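Local coordinates for mannan endo-1,4-beta-mannosidase (Bacillus subtilis, PDB 3CBW), which hydrolyses internal beta-1,4-mannosidic linkages of mannan, galactomannan and glucomannan during the breakdown of these plant polysaccharides, at residues A[113-121]-A[144-155]. The protein carries 3 engineered substitutions. Sequence-based numbering, arbitrary orientation.
Sequences LHLANPAFQ and EGKRLNAMLSKI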
loop_
_atom_site.group_PDB
_atom_site.type_symbol
_atom_site.label_atom_id
_atom_site.label_comp_id
_atom_site.label_asym_id
_atom_site.label_seq_id
_atom_site.Cartn_x
_atom_site.Cartn_y
_atom_site.Cartn_z
ATOM N N LEU A 113 -5.019 3.475 -4.088
ATOM C CA LEU A 113 -6.151 4.062 -4.807
ATOM C C LEU A 113 -6.978 4.987 -3.930
ATOM O O LEU A 113 -7.719 4.525 -3.057
ATOM C CB LEU A 113 -7.084 2.965 -5.315
ATOM C CG LEU A 113 -6.493 1.881 -6.226
ATOM C CD1 LEU A 113 -7.400 0.673 -6.337
ATOM C CD2 LEU A 113 -6.190 2.450 -7.602
ATOM N N HIS A 114 -6.902 6.288 -4.189
ATOM C CA HIS A 114 -7.828 7.236 -3.546
ATOM C C HIS A 114 -9.126 7.306 -4.347
ATOM O O HIS A 114 -9.435 8.318 -4.982
ATOM C CB HIS A 114 -7.179 8.601 -3.371
ATOM C CG HIS A 114 -6.226 8.648 -2.216
ATOM N ND1 HIS A 114 -5.090 7.868 -2.154
ATOM C CD2 HIS A 114 -6.257 9.363 -1.065
ATOM C CE1 HIS A 114 -4.455 8.110 -1.019
ATOM N NE2 HIS A 114 -5.138 9.018 -0.344
ATOM N N LEU A 115 -9.900 6.221 -4.307
ATOM C CA LEU A 115 -11.052 6.047 -5.182
ATOM C C LEU A 115 -12.106 7.111 -4.990
ATOM O O LEU A 115 -12.495 7.415 -3.857
ATOM C CB LEU A 115 -11.718 4.699 -4.930
ATOM C CG LEU A 115 -10.960 3.424 -5.290
ATOM C CD1 LEU A 115 -11.788 2.218 -4.826
ATOM C CD2 LEU A 115 -10.704 3.367 -6.793
ATOM N N ALA A 116 -12.596 7.640 -6.109
ATOM C CA ALA A 116 -13.826 8.426 -6.096
ATOM C C ALA A 116 -14.956 7.569 -5.539
ATOM O O ALA A 116 -14.876 6.332 -5.526
ATOM C CB ALA A 116 -14.148 8.923 -7.493
ATOM N N ASN A 117 -16.010 8.243 -5.084
ATOM C CA ASN A 117 -17.092 7.635 -4.334
ATOM C C ASN A 117 -18.255 7.308 -5.259
ATOM O O ASN A 117 -18.956 8.213 -5.723
ATOM C CB ASN A 117 -17.532 8.641 -3.275
ATOM C CG ASN A 117 -18.583 8.119 -2.337
ATOM O OD1 ASN A 117 -19.255 7.123 -2.600
ATOM N ND2 ASN A 117 -18.745 8.823 -1.213
ATOM N N PRO A 118 -18.484 6.012 -5.520
ATOM C CA PRO A 118 -19.522 5.644 -6.489
ATOM C C PRO A 118 -20.956 5.823 -5.980
ATOM O O PRO A 118 -21.898 5.573 -6.726
ATOM C CB PRO A 118 -19.201 4.182 -6.805
ATOM C CG PRO A 118 -18.544 3.667 -5.573
ATOM C CD PRO A 118 -17.799 4.825 -4.969
ATOM N N ALA A 119 -21.134 6.276 -4.742
ATOM C CA ALA A 119 -22.466 6.712 -4.303
ATOM C C ALA A 119 -22.856 8.023 -4.985
ATOM O O ALA A 119 -24.027 8.422 -4.949
ATOM C CB ALA A 119 -22.522 6.856 -2.783
ATOM N N PHE A 120 -21.880 8.687 -5.601
ATOM C CA PHE A 120 -22.054 9.969 -6.277
ATOM C C PHE A 120 -21.683 9.853 -7.747
ATOM O O PHE A 120 -21.051 8.883 -8.168
ATOM C CB PHE A 120 -21.170 11.037 -5.619
ATOM C CG PHE A 120 -21.586 11.395 -4.227
ATOM C CD1 PHE A 120 -22.445 12.470 -4.003
ATOM C CD2 PHE A 120 -21.124 10.666 -3.135
ATOM C CE1 PHE A 120 -22.837 12.813 -2.706
ATOM C CE2 PHE A 120 -21.505 10.988 -1.841
ATOM C CZ PHE A 120 -22.369 12.070 -1.622
ATOM N N GLN A 121 -22.068 10.854 -8.530
ATOM C CA GLN A 121 -21.755 10.871 -9.948
ATOM C C GLN A 121 -20.240 10.813 -10.190
ATOM O O GLN A 121 -19.774 10.152 -11.118
ATOM C CB GLN A 121 -22.379 12.112 -10.597
ATOM C CG GLN A 121 -22.091 12.259 -12.083
ATOM C CD GLN A 121 -20.751 12.912 -12.372
ATOM O OE1 GLN A 121 -20.260 13.735 -11.592
ATOM N NE2 GLN A 121 -20.148 12.546 -13.500
ATOM N N GLU A 144 -24.720 2.679 -8.684
ATOM C CA GLU A 144 -23.567 2.752 -7.780
ATOM C C GLU A 144 -22.576 1.618 -8.089
ATOM O O GLU A 144 -21.363 1.838 -8.196
ATOM C CB GLU A 144 -24.031 2.675 -6.325
ATOM C CG GLU A 144 -24.801 3.914 -5.834
ATOM C CD GLU A 144 -26.299 3.880 -6.125
ATOM O OE1 GLU A 144 -26.792 2.884 -6.694
ATOM O OE2 GLU A 144 -26.981 4.863 -5.760
ATOM N N GLY A 145 -23.095 0.399 -8.232
ATOM C CA GLY A 145 -22.266 -0.756 -8.562
ATOM C C GLY A 145 -21.613 -0.641 -9.923
ATOM O O GLY A 145 -20.459 -1.033 -10.114
ATOM N N LYS A 146 -22.350 -0.101 -10.886
ATOM C CA LYS A 146 -21.790 0.105 -12.213
ATOM C C LYS A 146 -20.669 1.136 -12.203
ATOM O O LYS A 146 -19.666 0.963 -12.896
ATOM C CB LYS A 146 -22.898 0.491 -13.197
ATOM C CG LYS A 146 -23.831 -0.670 -13.517
ATOM C CD LYS A 146 -24.996 -0.236 -14.370
ATOM C CE LYS A 146 -25.985 -1.372 -14.547
ATOM N NZ LYS A 146 -27.075 -0.935 -15.472
ATOM N N ARG A 147 -20.821 2.191 -11.405
ATOM C CA ARG A 147 -19.762 3.195 -11.257
ATOM C C ARG A 147 -18.518 2.557 -10.648
ATOM O O ARG A 147 -17.395 2.791 -11.116
ATOM C CB ARG A 147 -20.235 4.345 -10.373
ATOM C CG ARG A 147 -21.191 5.315 -11.040
ATOM C CD ARG A 147 -21.668 6.273 -9.971
ATOM N NE ARG A 147 -22.764 7.125 -10.412
ATOM C CZ ARG A 147 -23.773 7.517 -9.641
ATOM N NH1 ARG A 147 -23.874 7.113 -8.374
ATOM N NH2 ARG A 147 -24.715 8.293 -10.163
ATOM N N LEU A 148 -18.715 1.739 -9.620
ATOM C CA LEU A 148 -17.570 1.028 -9.039
ATOM C C LEU A 148 -16.863 0.182 -10.101
ATOM O O LEU A 148 -15.643 0.285 -10.291
ATOM C CB LEU A 148 -17.984 0.149 -7.856
ATOM C CG LEU A 148 -16.850 -0.704 -7.262
ATOM C CD1 LEU A 148 -15.726 0.157 -6.664
ATOM C CD2 LEU A 148 -17.404 -1.650 -6.220
ATOM N N ASN A 149 -17.637 -0.619 -10.833
ATOM C CA ASN A 149 -17.050 -1.493 -11.834
ATOM C C ASN A 149 -16.358 -0.760 -12.977
ATOM O O ASN A 149 -15.348 -1.236 -13.484
ATOM C CB ASN A 149 -18.077 -2.507 -12.327
ATOM C CG ASN A 149 -18.363 -3.574 -11.293
ATOM O OD1 ASN A 149 -17.516 -3.874 -10.443
ATOM N ND2 ASN A 149 -19.549 -4.163 -11.364
ATOM N N ALA A 150 -16.859 0.422 -13.343
ATOM C CA ALA A 150 -16.189 1.253 -14.344
ATOM C C ALA A 150 -14.796 1.678 -13.882
ATOM O O ALA A 150 -13.832 1.671 -14.657
ATOM C CB ALA A 150 -17.031 2.475 -14.696
ATOM N N MET A 151 -14.683 2.055 -12.612
ATOM C CA MET A 151 -13.367 2.371 -12.044
ATOM C C MET A 151 -12.467 1.140 -12.014
ATOM O O MET A 151 -11.302 1.195 -12.402
ATOM C CB MET A 151 -13.504 2.937 -10.628
ATOM C CG MET A 151 -14.159 4.337 -10.530
ATOM S SD MET A 151 -14.061 5.158 -8.861
ATOM C CE MET A 151 -14.976 3.966 -7.860
ATOM N N LEU A 152 -13.006 0.029 -11.533
ATOM C CA LEU A 152 -12.204 -1.182 -11.422
ATOM C C LEU A 152 -11.699 -1.631 -12.789
ATOM O O LEU A 152 -10.574 -2.106 -12.907
ATOM C CB LEU A 152 -12.990 -2.304 -10.744
ATOM C CG LEU A 152 -13.486 -2.041 -9.311
ATOM C CD1 LEU A 152 -14.144 -3.286 -8.743
ATOM C CD2 LEU A 152 -12.361 -1.557 -8.398
ATOM N N SER A 153 -12.528 -1.495 -13.823
ATOM C CA SER A 153 -12.139 -1.908 -15.160
ATOM C C SER A 153 -10.951 -1.106 -15.656
ATOM O O SER A 153 -10.023 -1.662 -16.234
ATOM C CB SER A 153 -13.312 -1.762 -16.124
ATOM O OG SER A 153 -12.963 -2.277 -17.388
ATOM N N LYS A 154 -10.969 0.206 -15.426
ATOM C CA LYS A 154 -9.876 1.050 -15.878
ATOM C C LYS A 154 -8.595 0.774 -15.081
ATOM O O LYS A 154 -7.503 0.763 -15.638
ATOM C CB LYS A 154 -10.275 2.526 -15.805
ATOM C CG LYS A 154 -9.344 3.434 -16.571
ATOM C CD LYS A 154 -9.846 4.866 -16.601
ATOM C CE LYS A 154 -8.851 5.740 -17.325
ATOM N NZ LYS A 154 -9.248 7.182 -17.239
ATOM N N ILE A 155 -8.744 0.553 -13.779
ATOM C CA ILE A 155 -7.625 0.166 -12.916
ATOM C C ILE A 155 -6.999 -1.135 -13.424
ATOM O O ILE A 155 -5.775 -1.229 -13.583
ATOM C CB ILE A 155 -8.079 0.031 -11.436
ATOM C CG1 ILE A 155 -8.411 1.415 -10.866
ATOM C CG2 ILE A 155 -6.993 -0.654 -10.600
ATOM C CD1 ILE A 155 -9.327 1.364 -9.663
HETATM O O HOH W 1 -25.953 6.690 -3.940
#
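On three successive turns of the helix, R147, M151 and I155 hold CG (CG1 in I155) anti to the backbone carbonyl carbon (chi1 -76° in R147); their CB bonds already face 113-121, and the shared torsion carries the chains on from there beside the backbone N. R147 then runs extended to its guanidinium group, and NH1 gives a fairly straight hydrogen bond (N-H...O 164°) to P118 O at 3.0 Å. That oxygen lies at the guanidinium edge, close to its plane, while F120 O and the backbone of Q121 cover one face. An arginine suits this place because its long aliphatic part also packs, CB lying 3.7 Å from P118 CB, before the charged end reaches the turn. P118 is the second residue of a type I turn from N117 to F120, a position that matches the fixed phi of proline, and its ring rests on the helix beside L148. An Asx turn from N117 OD1 to A119 N reinforces the bend. Beside the turn, one water donates to both A119 O and E144 OE2, and E144 CG lies 3.5 Å from P118 O.

The unbranched chain of M151 turns at chi3 (-61°) and brings CE to 3.3 Å from A116 O and 4.1 Å from P118 CD, with SD beside the small A116 CB. Farther along, I155 CD1 meets L113 CD1 tip to tip at 3.9 Å. L115 crosses I155 at about a right angle, CD2 to CD1 at 3.8 Å, branched side chains filling a buried apolar layer.

In this TIM-barrel fold of glycosyl hydrolase family 26, the contact lays helix 143-163 along the loop leaving barrel strand 108-114, whose H114 probably binds substrate. Y77 of the adjacent strand 72-79 touches both L113 and I155, I137 of helix 131-138 touches P118 and L148, and helix 194-214 packs against L148 and L152.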